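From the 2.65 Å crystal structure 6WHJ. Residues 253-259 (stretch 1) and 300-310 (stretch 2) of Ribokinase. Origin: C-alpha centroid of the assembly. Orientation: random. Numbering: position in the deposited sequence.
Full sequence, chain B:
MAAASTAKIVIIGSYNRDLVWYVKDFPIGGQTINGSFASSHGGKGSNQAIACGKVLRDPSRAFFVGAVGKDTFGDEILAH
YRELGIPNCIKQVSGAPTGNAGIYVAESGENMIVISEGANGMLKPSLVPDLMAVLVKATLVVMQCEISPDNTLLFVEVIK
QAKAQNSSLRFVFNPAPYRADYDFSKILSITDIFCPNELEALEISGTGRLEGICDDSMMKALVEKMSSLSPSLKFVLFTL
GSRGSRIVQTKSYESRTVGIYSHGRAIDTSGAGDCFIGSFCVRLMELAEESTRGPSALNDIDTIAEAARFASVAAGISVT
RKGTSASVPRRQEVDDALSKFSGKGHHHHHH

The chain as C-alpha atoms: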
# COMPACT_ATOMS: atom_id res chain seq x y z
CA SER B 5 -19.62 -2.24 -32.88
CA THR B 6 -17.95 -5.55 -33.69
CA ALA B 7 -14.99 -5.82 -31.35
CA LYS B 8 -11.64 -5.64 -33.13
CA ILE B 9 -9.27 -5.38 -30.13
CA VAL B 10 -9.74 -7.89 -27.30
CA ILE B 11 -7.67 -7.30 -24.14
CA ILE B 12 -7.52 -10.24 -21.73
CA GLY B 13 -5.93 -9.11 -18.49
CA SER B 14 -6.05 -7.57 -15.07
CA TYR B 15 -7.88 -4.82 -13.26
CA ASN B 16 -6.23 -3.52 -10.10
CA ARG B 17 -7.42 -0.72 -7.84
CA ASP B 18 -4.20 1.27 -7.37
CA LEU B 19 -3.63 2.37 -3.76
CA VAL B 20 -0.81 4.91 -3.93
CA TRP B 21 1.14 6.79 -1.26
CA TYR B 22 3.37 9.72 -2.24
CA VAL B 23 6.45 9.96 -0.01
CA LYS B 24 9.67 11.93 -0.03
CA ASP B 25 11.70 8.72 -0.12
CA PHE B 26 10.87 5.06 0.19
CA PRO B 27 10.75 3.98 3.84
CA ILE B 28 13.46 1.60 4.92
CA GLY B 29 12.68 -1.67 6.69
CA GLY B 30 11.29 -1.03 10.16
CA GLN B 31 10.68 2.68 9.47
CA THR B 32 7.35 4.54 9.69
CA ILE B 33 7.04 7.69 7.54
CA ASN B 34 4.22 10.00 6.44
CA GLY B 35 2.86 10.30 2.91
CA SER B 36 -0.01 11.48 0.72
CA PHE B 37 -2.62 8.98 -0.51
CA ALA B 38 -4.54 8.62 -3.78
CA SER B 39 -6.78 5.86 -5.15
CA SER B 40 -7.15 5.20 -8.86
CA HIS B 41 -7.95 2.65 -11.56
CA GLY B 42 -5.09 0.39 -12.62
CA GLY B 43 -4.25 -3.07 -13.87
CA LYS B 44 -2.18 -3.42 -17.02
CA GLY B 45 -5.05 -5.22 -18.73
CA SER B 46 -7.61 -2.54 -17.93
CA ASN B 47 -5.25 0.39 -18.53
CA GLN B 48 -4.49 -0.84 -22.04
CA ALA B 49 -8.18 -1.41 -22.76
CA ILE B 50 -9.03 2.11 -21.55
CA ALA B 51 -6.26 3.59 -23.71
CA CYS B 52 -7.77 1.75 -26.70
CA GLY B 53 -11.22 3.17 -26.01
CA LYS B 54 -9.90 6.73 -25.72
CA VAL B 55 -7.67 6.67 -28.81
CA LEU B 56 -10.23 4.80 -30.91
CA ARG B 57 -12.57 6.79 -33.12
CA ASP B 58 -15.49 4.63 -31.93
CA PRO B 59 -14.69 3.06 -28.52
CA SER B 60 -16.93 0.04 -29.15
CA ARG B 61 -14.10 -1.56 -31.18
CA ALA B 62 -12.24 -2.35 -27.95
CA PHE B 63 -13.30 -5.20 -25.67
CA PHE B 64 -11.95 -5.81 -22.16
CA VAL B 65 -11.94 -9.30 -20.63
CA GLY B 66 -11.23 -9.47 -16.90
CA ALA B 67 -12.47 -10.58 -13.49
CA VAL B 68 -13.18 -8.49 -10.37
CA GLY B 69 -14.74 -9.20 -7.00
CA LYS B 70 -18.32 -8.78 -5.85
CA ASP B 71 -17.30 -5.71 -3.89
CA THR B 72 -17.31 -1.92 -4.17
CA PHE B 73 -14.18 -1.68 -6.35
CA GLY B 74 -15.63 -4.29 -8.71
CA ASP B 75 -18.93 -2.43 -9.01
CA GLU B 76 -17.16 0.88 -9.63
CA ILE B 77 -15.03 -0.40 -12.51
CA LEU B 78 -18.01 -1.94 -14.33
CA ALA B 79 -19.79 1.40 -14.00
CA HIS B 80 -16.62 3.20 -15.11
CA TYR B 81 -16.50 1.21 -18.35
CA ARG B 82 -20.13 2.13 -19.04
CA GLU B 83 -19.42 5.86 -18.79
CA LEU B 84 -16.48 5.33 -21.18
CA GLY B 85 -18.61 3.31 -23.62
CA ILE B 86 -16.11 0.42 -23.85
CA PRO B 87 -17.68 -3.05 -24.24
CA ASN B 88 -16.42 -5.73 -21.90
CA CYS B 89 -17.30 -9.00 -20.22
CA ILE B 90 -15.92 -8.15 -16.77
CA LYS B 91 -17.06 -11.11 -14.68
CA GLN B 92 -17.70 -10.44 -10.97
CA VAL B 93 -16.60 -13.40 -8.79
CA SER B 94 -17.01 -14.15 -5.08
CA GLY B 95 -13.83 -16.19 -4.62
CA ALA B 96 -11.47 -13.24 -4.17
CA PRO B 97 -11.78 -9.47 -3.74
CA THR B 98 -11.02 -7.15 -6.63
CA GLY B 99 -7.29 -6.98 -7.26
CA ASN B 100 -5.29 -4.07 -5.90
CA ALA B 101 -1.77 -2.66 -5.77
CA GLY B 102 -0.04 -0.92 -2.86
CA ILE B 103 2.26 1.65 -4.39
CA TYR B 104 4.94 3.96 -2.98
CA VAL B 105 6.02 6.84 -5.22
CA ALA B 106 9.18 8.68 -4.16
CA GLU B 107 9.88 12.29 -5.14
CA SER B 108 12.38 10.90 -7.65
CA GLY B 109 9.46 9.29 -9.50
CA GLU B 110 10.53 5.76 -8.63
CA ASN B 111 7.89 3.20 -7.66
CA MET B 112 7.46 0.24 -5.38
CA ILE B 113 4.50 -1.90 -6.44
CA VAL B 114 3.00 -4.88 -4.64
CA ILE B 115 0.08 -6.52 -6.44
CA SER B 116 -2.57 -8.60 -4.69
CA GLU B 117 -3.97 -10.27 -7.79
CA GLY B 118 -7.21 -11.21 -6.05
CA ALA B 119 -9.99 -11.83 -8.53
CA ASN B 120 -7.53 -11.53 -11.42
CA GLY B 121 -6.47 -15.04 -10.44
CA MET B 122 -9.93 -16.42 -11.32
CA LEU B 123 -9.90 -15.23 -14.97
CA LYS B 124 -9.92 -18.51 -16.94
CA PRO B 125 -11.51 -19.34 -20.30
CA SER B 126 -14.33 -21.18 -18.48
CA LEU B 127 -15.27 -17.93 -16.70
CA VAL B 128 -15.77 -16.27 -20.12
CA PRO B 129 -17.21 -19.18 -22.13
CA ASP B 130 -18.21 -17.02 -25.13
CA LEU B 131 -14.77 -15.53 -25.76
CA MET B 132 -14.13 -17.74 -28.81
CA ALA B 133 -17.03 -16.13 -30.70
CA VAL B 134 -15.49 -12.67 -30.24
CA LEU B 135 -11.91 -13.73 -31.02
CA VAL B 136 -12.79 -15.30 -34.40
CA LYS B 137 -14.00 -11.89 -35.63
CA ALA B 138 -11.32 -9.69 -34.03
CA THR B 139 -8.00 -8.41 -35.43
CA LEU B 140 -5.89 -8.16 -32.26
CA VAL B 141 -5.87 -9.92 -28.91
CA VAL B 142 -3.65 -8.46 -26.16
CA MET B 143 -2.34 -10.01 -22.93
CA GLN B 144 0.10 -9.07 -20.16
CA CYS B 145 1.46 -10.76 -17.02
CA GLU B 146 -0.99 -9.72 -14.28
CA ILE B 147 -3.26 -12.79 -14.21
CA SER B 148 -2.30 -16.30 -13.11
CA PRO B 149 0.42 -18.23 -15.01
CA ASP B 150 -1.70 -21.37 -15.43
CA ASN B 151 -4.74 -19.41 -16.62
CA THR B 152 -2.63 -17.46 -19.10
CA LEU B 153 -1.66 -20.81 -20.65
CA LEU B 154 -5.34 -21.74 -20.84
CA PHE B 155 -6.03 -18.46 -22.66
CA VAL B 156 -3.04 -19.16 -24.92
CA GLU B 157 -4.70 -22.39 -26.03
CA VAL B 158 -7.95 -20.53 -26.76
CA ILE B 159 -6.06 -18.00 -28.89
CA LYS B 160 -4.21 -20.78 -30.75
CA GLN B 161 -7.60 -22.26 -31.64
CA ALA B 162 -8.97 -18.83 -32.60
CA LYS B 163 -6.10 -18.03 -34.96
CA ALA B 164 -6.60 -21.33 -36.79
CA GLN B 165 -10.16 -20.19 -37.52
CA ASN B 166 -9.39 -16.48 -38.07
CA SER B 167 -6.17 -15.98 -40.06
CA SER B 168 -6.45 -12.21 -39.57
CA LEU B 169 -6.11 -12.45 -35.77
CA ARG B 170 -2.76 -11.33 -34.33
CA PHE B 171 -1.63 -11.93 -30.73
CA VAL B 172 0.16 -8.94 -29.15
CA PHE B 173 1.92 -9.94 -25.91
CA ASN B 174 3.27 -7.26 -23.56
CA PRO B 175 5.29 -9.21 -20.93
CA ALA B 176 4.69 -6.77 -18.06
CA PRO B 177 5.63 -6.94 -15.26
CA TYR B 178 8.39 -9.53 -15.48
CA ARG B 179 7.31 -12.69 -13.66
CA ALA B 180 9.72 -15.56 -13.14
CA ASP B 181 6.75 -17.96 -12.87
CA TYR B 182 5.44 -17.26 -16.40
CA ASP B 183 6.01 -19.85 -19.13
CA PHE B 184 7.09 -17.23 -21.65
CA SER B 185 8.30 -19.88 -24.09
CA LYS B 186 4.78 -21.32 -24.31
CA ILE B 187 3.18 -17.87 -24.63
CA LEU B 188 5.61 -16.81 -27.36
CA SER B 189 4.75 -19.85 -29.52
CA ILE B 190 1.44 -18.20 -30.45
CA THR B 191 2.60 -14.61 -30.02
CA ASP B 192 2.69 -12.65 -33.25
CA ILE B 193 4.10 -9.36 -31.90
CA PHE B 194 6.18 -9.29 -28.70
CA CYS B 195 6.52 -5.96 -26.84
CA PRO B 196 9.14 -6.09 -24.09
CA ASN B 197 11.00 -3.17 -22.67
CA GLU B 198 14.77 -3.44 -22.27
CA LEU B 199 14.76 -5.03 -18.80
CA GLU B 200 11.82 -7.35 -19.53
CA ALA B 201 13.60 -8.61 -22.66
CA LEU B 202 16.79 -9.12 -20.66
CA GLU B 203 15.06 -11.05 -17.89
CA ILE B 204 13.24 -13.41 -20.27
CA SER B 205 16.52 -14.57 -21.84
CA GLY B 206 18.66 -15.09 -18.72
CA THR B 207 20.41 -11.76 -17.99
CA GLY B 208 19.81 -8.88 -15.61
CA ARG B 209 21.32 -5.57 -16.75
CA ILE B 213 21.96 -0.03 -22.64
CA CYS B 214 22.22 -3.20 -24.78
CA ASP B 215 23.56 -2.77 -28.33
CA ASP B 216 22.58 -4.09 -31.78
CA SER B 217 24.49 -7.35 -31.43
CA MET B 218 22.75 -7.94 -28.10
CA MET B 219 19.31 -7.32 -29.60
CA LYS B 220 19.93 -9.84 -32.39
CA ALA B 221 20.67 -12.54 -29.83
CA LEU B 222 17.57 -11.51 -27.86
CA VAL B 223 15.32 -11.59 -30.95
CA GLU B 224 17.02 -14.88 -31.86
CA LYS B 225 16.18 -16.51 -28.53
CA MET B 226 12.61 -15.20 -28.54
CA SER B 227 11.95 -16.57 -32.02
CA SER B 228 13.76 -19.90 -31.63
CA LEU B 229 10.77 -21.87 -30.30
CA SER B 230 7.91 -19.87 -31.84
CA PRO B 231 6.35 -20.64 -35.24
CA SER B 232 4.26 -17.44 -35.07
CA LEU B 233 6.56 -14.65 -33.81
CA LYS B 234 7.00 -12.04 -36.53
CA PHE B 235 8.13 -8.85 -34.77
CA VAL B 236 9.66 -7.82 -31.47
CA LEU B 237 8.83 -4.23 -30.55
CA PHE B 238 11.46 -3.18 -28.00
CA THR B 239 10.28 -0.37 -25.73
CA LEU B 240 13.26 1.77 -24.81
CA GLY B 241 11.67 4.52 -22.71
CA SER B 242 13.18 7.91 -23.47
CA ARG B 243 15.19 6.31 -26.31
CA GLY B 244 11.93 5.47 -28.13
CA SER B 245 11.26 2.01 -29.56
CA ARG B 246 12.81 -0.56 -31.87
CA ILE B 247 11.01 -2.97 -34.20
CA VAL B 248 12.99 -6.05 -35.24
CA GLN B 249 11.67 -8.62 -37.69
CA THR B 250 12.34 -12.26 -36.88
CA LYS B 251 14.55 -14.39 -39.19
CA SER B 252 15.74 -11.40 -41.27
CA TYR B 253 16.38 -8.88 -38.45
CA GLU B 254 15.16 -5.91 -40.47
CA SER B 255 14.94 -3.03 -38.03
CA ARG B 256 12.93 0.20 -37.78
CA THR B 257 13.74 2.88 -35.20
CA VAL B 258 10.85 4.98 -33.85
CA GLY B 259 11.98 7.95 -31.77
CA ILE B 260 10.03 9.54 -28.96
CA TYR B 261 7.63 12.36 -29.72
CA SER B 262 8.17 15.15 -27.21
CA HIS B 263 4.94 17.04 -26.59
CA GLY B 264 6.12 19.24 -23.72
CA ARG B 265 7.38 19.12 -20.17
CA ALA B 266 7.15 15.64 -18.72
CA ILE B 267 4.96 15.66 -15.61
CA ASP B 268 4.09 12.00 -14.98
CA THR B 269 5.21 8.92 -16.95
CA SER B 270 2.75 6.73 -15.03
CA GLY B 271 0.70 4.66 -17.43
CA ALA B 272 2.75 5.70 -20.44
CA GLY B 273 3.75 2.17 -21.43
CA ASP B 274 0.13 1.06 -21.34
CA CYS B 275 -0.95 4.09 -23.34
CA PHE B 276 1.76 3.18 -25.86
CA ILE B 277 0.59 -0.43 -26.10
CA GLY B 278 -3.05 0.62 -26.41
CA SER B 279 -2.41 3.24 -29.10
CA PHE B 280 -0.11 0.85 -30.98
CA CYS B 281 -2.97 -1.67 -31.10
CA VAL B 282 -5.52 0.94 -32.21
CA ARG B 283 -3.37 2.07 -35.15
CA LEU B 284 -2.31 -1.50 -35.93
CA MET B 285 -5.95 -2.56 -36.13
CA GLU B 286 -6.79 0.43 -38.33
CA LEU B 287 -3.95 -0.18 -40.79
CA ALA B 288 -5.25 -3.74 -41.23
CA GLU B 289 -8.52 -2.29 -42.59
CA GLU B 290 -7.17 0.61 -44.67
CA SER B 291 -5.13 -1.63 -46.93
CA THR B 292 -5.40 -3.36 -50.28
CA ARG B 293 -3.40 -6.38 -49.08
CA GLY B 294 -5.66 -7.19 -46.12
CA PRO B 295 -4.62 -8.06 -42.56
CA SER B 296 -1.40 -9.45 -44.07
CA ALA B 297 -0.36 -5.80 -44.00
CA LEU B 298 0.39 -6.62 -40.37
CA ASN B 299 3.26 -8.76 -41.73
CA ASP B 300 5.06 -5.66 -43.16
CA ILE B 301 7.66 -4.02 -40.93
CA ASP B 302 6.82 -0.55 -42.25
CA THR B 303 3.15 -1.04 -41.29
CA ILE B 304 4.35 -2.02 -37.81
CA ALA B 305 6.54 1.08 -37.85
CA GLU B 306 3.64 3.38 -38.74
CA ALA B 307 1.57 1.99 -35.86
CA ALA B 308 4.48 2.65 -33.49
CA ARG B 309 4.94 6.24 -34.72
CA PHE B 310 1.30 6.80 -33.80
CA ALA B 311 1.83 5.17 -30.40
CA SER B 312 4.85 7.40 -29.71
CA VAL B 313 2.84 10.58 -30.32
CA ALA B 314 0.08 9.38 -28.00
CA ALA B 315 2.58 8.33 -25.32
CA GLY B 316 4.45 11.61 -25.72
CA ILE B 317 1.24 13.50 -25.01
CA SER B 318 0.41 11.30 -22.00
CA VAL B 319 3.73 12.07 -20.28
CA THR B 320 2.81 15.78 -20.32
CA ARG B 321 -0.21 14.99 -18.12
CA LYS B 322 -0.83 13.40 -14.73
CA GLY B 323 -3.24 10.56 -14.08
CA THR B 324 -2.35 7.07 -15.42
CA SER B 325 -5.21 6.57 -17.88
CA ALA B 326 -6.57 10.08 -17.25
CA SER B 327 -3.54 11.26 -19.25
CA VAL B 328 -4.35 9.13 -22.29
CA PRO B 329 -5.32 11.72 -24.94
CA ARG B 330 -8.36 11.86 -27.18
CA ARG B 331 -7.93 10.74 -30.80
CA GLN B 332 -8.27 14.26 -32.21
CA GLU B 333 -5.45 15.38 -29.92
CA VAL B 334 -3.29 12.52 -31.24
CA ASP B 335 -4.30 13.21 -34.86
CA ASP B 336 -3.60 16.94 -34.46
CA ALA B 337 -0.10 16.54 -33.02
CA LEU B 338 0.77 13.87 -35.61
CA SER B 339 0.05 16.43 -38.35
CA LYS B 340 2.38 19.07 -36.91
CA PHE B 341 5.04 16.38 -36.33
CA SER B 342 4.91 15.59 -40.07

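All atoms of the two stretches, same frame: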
# COMPACT_ATOMS: atom_id res chain seq x y z
N TYR B 253 15.88 -9.94 -39.33
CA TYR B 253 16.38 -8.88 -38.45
C TYR B 253 16.35 -7.50 -39.10
O TYR B 253 17.11 -6.61 -38.71
CB TYR B 253 17.78 -9.22 -37.91
CG TYR B 253 17.79 -10.58 -37.25
CD1 TYR B 253 17.18 -10.78 -36.02
CD2 TYR B 253 18.36 -11.68 -37.88
CE1 TYR B 253 17.16 -12.02 -35.43
CE2 TYR B 253 18.35 -12.93 -37.29
CZ TYR B 253 17.74 -13.09 -36.06
OH TYR B 253 17.72 -14.34 -35.48
N GLU B 254 15.43 -7.27 -40.04
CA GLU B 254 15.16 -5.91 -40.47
C GLU B 254 14.68 -5.09 -39.28
O GLU B 254 13.95 -5.59 -38.42
CB GLU B 254 14.13 -5.84 -41.60
CG GLU B 254 14.72 -6.09 -42.97
CD GLU B 254 15.59 -4.91 -43.42
OE1 GLU B 254 16.68 -5.16 -44.00
OE2 GLU B 254 15.19 -3.75 -43.19
N SER B 255 15.16 -3.86 -39.20
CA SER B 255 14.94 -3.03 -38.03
C SER B 255 14.36 -1.69 -38.45
O SER B 255 14.72 -1.15 -39.50
CB SER B 255 16.27 -2.88 -37.25
OG SER B 255 16.24 -1.83 -36.31
N ARG B 256 13.44 -1.16 -37.63
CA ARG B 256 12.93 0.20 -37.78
C ARG B 256 13.02 0.90 -36.43
O ARG B 256 12.53 0.37 -35.42
CB ARG B 256 11.48 0.20 -38.30
CG ARG B 256 11.31 -0.36 -39.72
CD ARG B 256 12.09 0.43 -40.76
NE ARG B 256 11.79 0.03 -42.13
CZ ARG B 256 12.41 -0.94 -42.80
NH1 ARG B 256 13.39 -1.64 -42.25
NH2 ARG B 256 12.04 -1.22 -44.05
N THR B 257 13.61 2.08 -36.41
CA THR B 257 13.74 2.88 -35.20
C THR B 257 12.62 3.92 -35.17
O THR B 257 12.36 4.57 -36.18
CB THR B 257 15.11 3.58 -35.14
OG1 THR B 257 16.12 2.63 -34.79
CG2 THR B 257 15.11 4.70 -34.13
N VAL B 258 11.97 4.06 -34.02
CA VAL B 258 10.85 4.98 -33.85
C VAL B 258 11.17 5.84 -32.63
O VAL B 258 10.99 5.39 -31.49
CB VAL B 258 9.51 4.25 -33.67
CG1 VAL B 258 8.37 5.25 -33.48
CG2 VAL B 258 9.22 3.34 -34.86
N GLY B 259 11.61 7.07 -32.86
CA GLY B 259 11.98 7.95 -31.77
C GLY B 259 10.78 8.41 -30.96
O GLY B 259 9.62 8.29 -31.35
N ASP B 300 4.11 -6.61 -42.59
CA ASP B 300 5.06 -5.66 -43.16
C ASP B 300 5.67 -4.82 -42.04
O ASP B 300 4.94 -4.26 -41.22
CB ASP B 300 4.36 -4.77 -44.19
CG ASP B 300 5.29 -3.73 -44.83
OD1 ASP B 300 6.49 -3.65 -44.46
OD2 ASP B 300 4.82 -2.97 -45.70
N ILE B 301 7.00 -4.72 -42.03
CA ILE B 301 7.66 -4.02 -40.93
C ILE B 301 7.38 -2.52 -41.00
O ILE B 301 7.36 -1.84 -39.97
CB ILE B 301 9.17 -4.30 -40.90
CG1 ILE B 301 9.75 -3.88 -39.55
CG2 ILE B 301 9.87 -3.53 -42.00
CD1 ILE B 301 11.22 -4.11 -39.41
N ASP B 302 7.13 -1.98 -42.19
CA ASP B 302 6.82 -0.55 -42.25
C ASP B 302 5.42 -0.26 -41.72
O ASP B 302 5.20 0.81 -41.12
CB ASP B 302 7.00 -0.04 -43.68
CG ASP B 302 8.45 0.02 -44.08
OD1 ASP B 302 8.82 -0.56 -45.13
OD2 ASP B 302 9.25 0.62 -43.32
N THR B 303 4.47 -1.18 -41.91
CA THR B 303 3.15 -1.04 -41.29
C THR B 303 3.27 -1.07 -39.78
O THR B 303 2.62 -0.28 -39.08
CB THR B 303 2.21 -2.15 -41.77
OG1 THR B 303 2.08 -2.10 -43.20
CG2 THR B 303 0.83 -1.98 -41.13
N ILE B 304 4.09 -1.98 -39.25
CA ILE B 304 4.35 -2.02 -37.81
C ILE B 304 4.99 -0.72 -37.37
O ILE B 304 4.69 -0.20 -36.29
CB ILE B 304 5.24 -3.24 -37.47
CG1 ILE B 304 4.64 -4.52 -38.06
CG2 ILE B 304 5.46 -3.35 -35.96
CD1 ILE B 304 3.25 -4.85 -37.54
N ALA B 305 5.88 -0.17 -38.20
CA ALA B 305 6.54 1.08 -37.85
C ALA B 305 5.55 2.24 -37.81
O ALA B 305 5.61 3.08 -36.91
CB ALA B 305 7.67 1.38 -38.84
N GLU B 306 4.60 2.28 -38.75
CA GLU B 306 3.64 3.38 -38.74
C GLU B 306 2.74 3.32 -37.50
O GLU B 306 2.41 4.35 -36.92
CB GLU B 306 2.79 3.38 -40.02
CG GLU B 306 1.83 4.57 -40.06
CD GLU B 306 0.96 4.62 -41.31
OE1 GLU B 306 -0.10 5.28 -41.25
OE2 GLU B 306 1.34 4.01 -42.33
N ALA B 307 2.35 2.11 -37.08
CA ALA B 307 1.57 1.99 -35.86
C ALA B 307 2.36 2.48 -34.65
O ALA B 307 1.80 3.12 -33.75
CB ALA B 307 1.13 0.53 -35.67
N ALA B 308 3.66 2.22 -34.62
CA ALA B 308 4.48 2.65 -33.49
C ALA B 308 4.74 4.16 -33.49
O ALA B 308 4.83 4.76 -32.41
CB ALA B 308 5.80 1.88 -33.47
N ARG B 309 4.84 4.78 -34.67
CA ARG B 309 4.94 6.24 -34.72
C ARG B 309 3.71 6.88 -34.10
O ARG B 309 3.81 7.85 -33.34
CB ARG B 309 5.10 6.74 -36.16
CG ARG B 309 6.48 6.56 -36.75
CD ARG B 309 6.59 7.25 -38.12
NE ARG B 309 6.07 6.44 -39.24
CZ ARG B 309 6.79 5.54 -39.90
NH1 ARG B 309 8.05 5.31 -39.57
NH2 ARG B 309 6.24 4.85 -40.89
N PHE B 310 2.53 6.33 -34.40
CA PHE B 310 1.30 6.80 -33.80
C PHE B 310 1.32 6.61 -32.29
O PHE B 310 0.99 7.53 -31.53
CB PHE B 310 0.14 6.05 -34.45
CG PHE B 310 -1.23 6.41 -33.95
CD1 PHE B 310 -1.95 7.43 -34.53
CD2 PHE B 310 -1.82 5.66 -32.95
CE1 PHE B 310 -3.22 7.74 -34.08
CE2 PHE B 310 -3.09 5.95 -32.51
CZ PHE B 310 -3.79 6.99 -33.07

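What ties the strand to the helix most firmly? A salt bridge between R256 and D302 does. NE of R256 donates to OD2 of D302 at 2.9 Å, and a weak second hydrogen bond runs from NH2 of R256 to OD1 of D302 at 3.5 Å. OD2 lies at the edge of the guanidinium, near its plane, and OD1 adds the weaker contact, a paired arrangement in which the NE contact is clearly the shorter.

What holds the arginine in position for this? Its remaining nitrogen is engaged within its own stretch: NH1 of R256 forms a salt bridge with OE2 of E254 at 2.9 Å and also donates to the backbone O of S255 at 3.1 Å. All three guanidinium nitrogens therefore have acceptors, and the group lies between two acidic side chains, one from each stretch. On the helix side, D300 sits at the N-cap, and its OD1 accepts from D302 N at 2.9 Å, a capping bond.

Where does polar contact give way to packing? I301 marks the change. Its CG2 lies over one face of the guanidinium, 3.7 Å from CZ of R256, while its CD1 reaches 3.3 Å from the backbone O of E254. The extended t,t side chain lets one isoleucine touch both residues.

How does the packing continue along the helix? Strand and helix run nearly parallel, at 13°, with axes 8.8 Å apart at closest approach. The alternating strand sends R256 and V258 toward the helix and S255 and T257 away. CB of R256 meets CB of A305 at 4.0 Å. Farther along, buried V258 places CG2 4.0 Å from CB of A308 and CG1 4.0 Å from CG of R309; its CG1 also lies 3.7 Å from the backbone O of A308. V258 thus meets alanine and arginine side chains and the helix backbone together.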